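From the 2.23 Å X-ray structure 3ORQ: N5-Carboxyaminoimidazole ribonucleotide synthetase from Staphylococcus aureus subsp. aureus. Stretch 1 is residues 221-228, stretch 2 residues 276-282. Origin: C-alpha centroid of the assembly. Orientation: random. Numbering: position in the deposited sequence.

Stretch 1, residues 221-228: ILFKTIVP
Stretch 2, residues 276-282: HNSGHYS

A β-strand, residues 221–227, packs against a compact turn segment through side chains of the strand, which meet both side-chain and backbone atoms of the turn; no hydrogen bond crosses, and 273 Å² is buried in total. Stretch 2 enters extended at His-276 (phi/psi -138/150), forms a 3-10 segment over 277–279 and continues into a type I turn from Gly-279 to Ser-282, closed by Ser-282 N to Gly-279 O at 3.1 Å. In register, the CA atoms of Leu-222 and Asn-277 lie 7.6 Å apart and those of Thr-225 and Ser-278 6.1 Å.

Leu-222 covers the most surface. Its CB points toward stretch 2, and the t, p rotamer brings Leu-222 CD2 to 3.6 Å from Asn-277 CG and 3.7 Å from Ser-278 N. Ser-278 N already donates to His-276 ND1 at 3.0 Å, so the methyl group does not leave this N-H without a partner.

At the other end, Tyr-281 (chi1 74°, chi2 -82°) turns its ring to Val-227. Val-227, chi1 t, places CG2 over one face, 3.6 Å from the centroid of the Tyr-281 ring and 7° off its normal, a CH-pi contact suited to a compact branched side chain.

Between them, Thr-225 (chi1 m) sets CG2 3.6 Å from Ser-278 O, while its OG1 is hydrogen-bonded elsewhere in the structure. Phe-223 and Ile-226 point away.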

# COMPACT_ATOMS: atom_id res chain seq x y z
N ILE A 221 17.71 -11.27 -16.65
CA ILE A 221 16.82 -10.33 -15.95
C ILE A 221 15.83 -11.11 -15.11
O ILE A 221 15.25 -12.08 -15.59
CB ILE A 221 16.03 -9.47 -16.96
CG1 ILE A 221 16.99 -8.84 -17.99
CG2 ILE A 221 15.16 -8.45 -16.25
CD1 ILE A 221 16.26 -8.22 -19.19
N LEU A 222 15.61 -10.69 -13.87
CA LEU A 222 14.63 -11.36 -13.02
C LEU A 222 13.29 -11.48 -13.76
O LEU A 222 12.83 -10.52 -14.32
CB LEU A 222 14.46 -10.66 -11.66
CG LEU A 222 13.39 -11.31 -10.75
CD1 LEU A 222 13.73 -12.81 -10.45
CD2 LEU A 222 13.21 -10.52 -9.46
N PHE A 223 12.71 -12.67 -13.76
CA PHE A 223 11.52 -12.97 -14.54
C PHE A 223 10.40 -13.38 -13.62
O PHE A 223 9.29 -12.88 -13.74
CB PHE A 223 11.85 -14.13 -15.44
CG PHE A 223 10.71 -14.71 -16.21
CD1 PHE A 223 9.95 -13.92 -17.08
CD2 PHE A 223 10.50 -16.09 -16.20
CE1 PHE A 223 8.94 -14.48 -17.85
CE2 PHE A 223 9.49 -16.68 -16.98
CZ PHE A 223 8.71 -15.88 -17.80
N LYS A 224 10.71 -14.28 -12.68
CA LYS A 224 9.70 -14.91 -11.84
C LYS A 224 10.26 -15.16 -10.45
O LYS A 224 11.36 -15.65 -10.33
CB LYS A 224 9.24 -16.25 -12.43
CG LYS A 224 8.25 -17.03 -11.55
CD LYS A 224 7.57 -18.12 -12.31
CE LYS A 224 8.62 -18.93 -13.15
NZ LYS A 224 9.49 -19.84 -12.30
N THR A 225 9.50 -14.79 -9.42
CA THR A 225 9.85 -15.10 -8.02
C THR A 225 8.71 -15.87 -7.42
O THR A 225 7.55 -15.46 -7.54
CB THR A 225 10.08 -13.81 -7.21
OG1 THR A 225 11.21 -13.12 -7.79
CG2 THR A 225 10.29 -14.09 -5.70
N ILE A 226 9.03 -17.01 -6.80
CA ILE A 226 8.02 -17.85 -6.14
C ILE A 226 8.31 -17.94 -4.67
O ILE A 226 9.44 -18.15 -4.27
CB ILE A 226 8.05 -19.29 -6.68
CG1 ILE A 226 7.58 -19.29 -8.13
CG2 ILE A 226 7.23 -20.23 -5.75
CD1 ILE A 226 7.47 -20.67 -8.74
N VAL A 227 7.27 -17.79 -3.85
CA VAL A 227 7.44 -17.83 -2.43
C VAL A 227 6.29 -18.65 -1.89
O VAL A 227 5.13 -18.36 -2.21
CB VAL A 227 7.39 -16.39 -1.81
CG1 VAL A 227 7.68 -16.44 -0.33
CG2 VAL A 227 8.41 -15.47 -2.50
N PRO A 228 6.59 -19.64 -1.03
CA PRO A 228 7.92 -19.92 -0.48
C PRO A 228 8.78 -20.70 -1.46
O PRO A 228 8.24 -21.51 -2.24
CB PRO A 228 7.61 -20.79 0.76
CG PRO A 228 6.35 -21.50 0.44
CD PRO A 228 5.57 -20.57 -0.48
N HIS A 276 14.80 -5.09 -3.00
CA HIS A 276 15.28 -5.76 -4.21
C HIS A 276 14.07 -6.28 -4.96
O HIS A 276 13.06 -6.62 -4.35
CB HIS A 276 16.23 -6.90 -3.79
CG HIS A 276 16.79 -7.72 -4.91
ND1 HIS A 276 16.18 -8.87 -5.38
CD2 HIS A 276 17.95 -7.61 -5.61
CE1 HIS A 276 16.92 -9.42 -6.33
NE2 HIS A 276 18.00 -8.67 -6.49
N ASN A 277 14.19 -6.35 -6.29
CA ASN A 277 13.11 -6.80 -7.18
C ASN A 277 12.46 -8.11 -6.69
O ASN A 277 11.23 -8.32 -6.83
CB ASN A 277 13.67 -7.02 -8.58
CG ASN A 277 12.60 -7.00 -9.66
OD1 ASN A 277 11.37 -7.05 -9.40
ND2 ASN A 277 13.06 -6.88 -10.90
N SER A 278 13.26 -8.99 -6.08
CA SER A 278 12.71 -10.28 -5.68
C SER A 278 11.87 -10.18 -4.41
O SER A 278 11.35 -11.21 -3.89
CB SER A 278 13.82 -11.34 -5.51
OG SER A 278 14.76 -10.95 -4.50
N GLY A 279 11.75 -8.98 -3.87
CA GLY A 279 10.98 -8.79 -2.62
C GLY A 279 9.64 -8.14 -2.81
O GLY A 279 8.91 -7.91 -1.82
N HIS A 280 9.31 -7.77 -4.05
CA HIS A 280 8.09 -7.00 -4.30
C HIS A 280 6.82 -7.72 -3.88
O HIS A 280 5.86 -7.04 -3.41
CB HIS A 280 7.98 -6.47 -5.71
CG HIS A 280 9.07 -5.52 -6.07
ND1 HIS A 280 9.87 -4.91 -5.13
CD2 HIS A 280 9.55 -5.12 -7.27
CE1 HIS A 280 10.78 -4.16 -5.73
NE2 HIS A 280 10.60 -4.26 -7.03
N TYR A 281 6.85 -9.07 -3.94
CA TYR A 281 5.68 -9.90 -3.66
C TYR A 281 5.17 -9.61 -2.22
O TYR A 281 3.97 -9.79 -1.90
CB TYR A 281 6.01 -11.38 -3.81
CG TYR A 281 6.85 -11.83 -2.65
CD1 TYR A 281 8.22 -11.60 -2.64
CD2 TYR A 281 6.26 -12.33 -1.49
CE1 TYR A 281 8.98 -11.91 -1.55
CE2 TYR A 281 7.05 -12.68 -0.39
CZ TYR A 281 8.41 -12.45 -0.42
OH TYR A 281 9.22 -12.76 0.66
N SER A 282 6.09 -9.19 -1.33
CA SER A 282 5.78 -9.06 0.10
C SER A 282 4.74 -7.98 0.35
O SER A 282 4.09 -7.91 1.42
CB SER A 282 7.05 -8.73 0.90
OG SER A 282 7.60 -7.50 0.48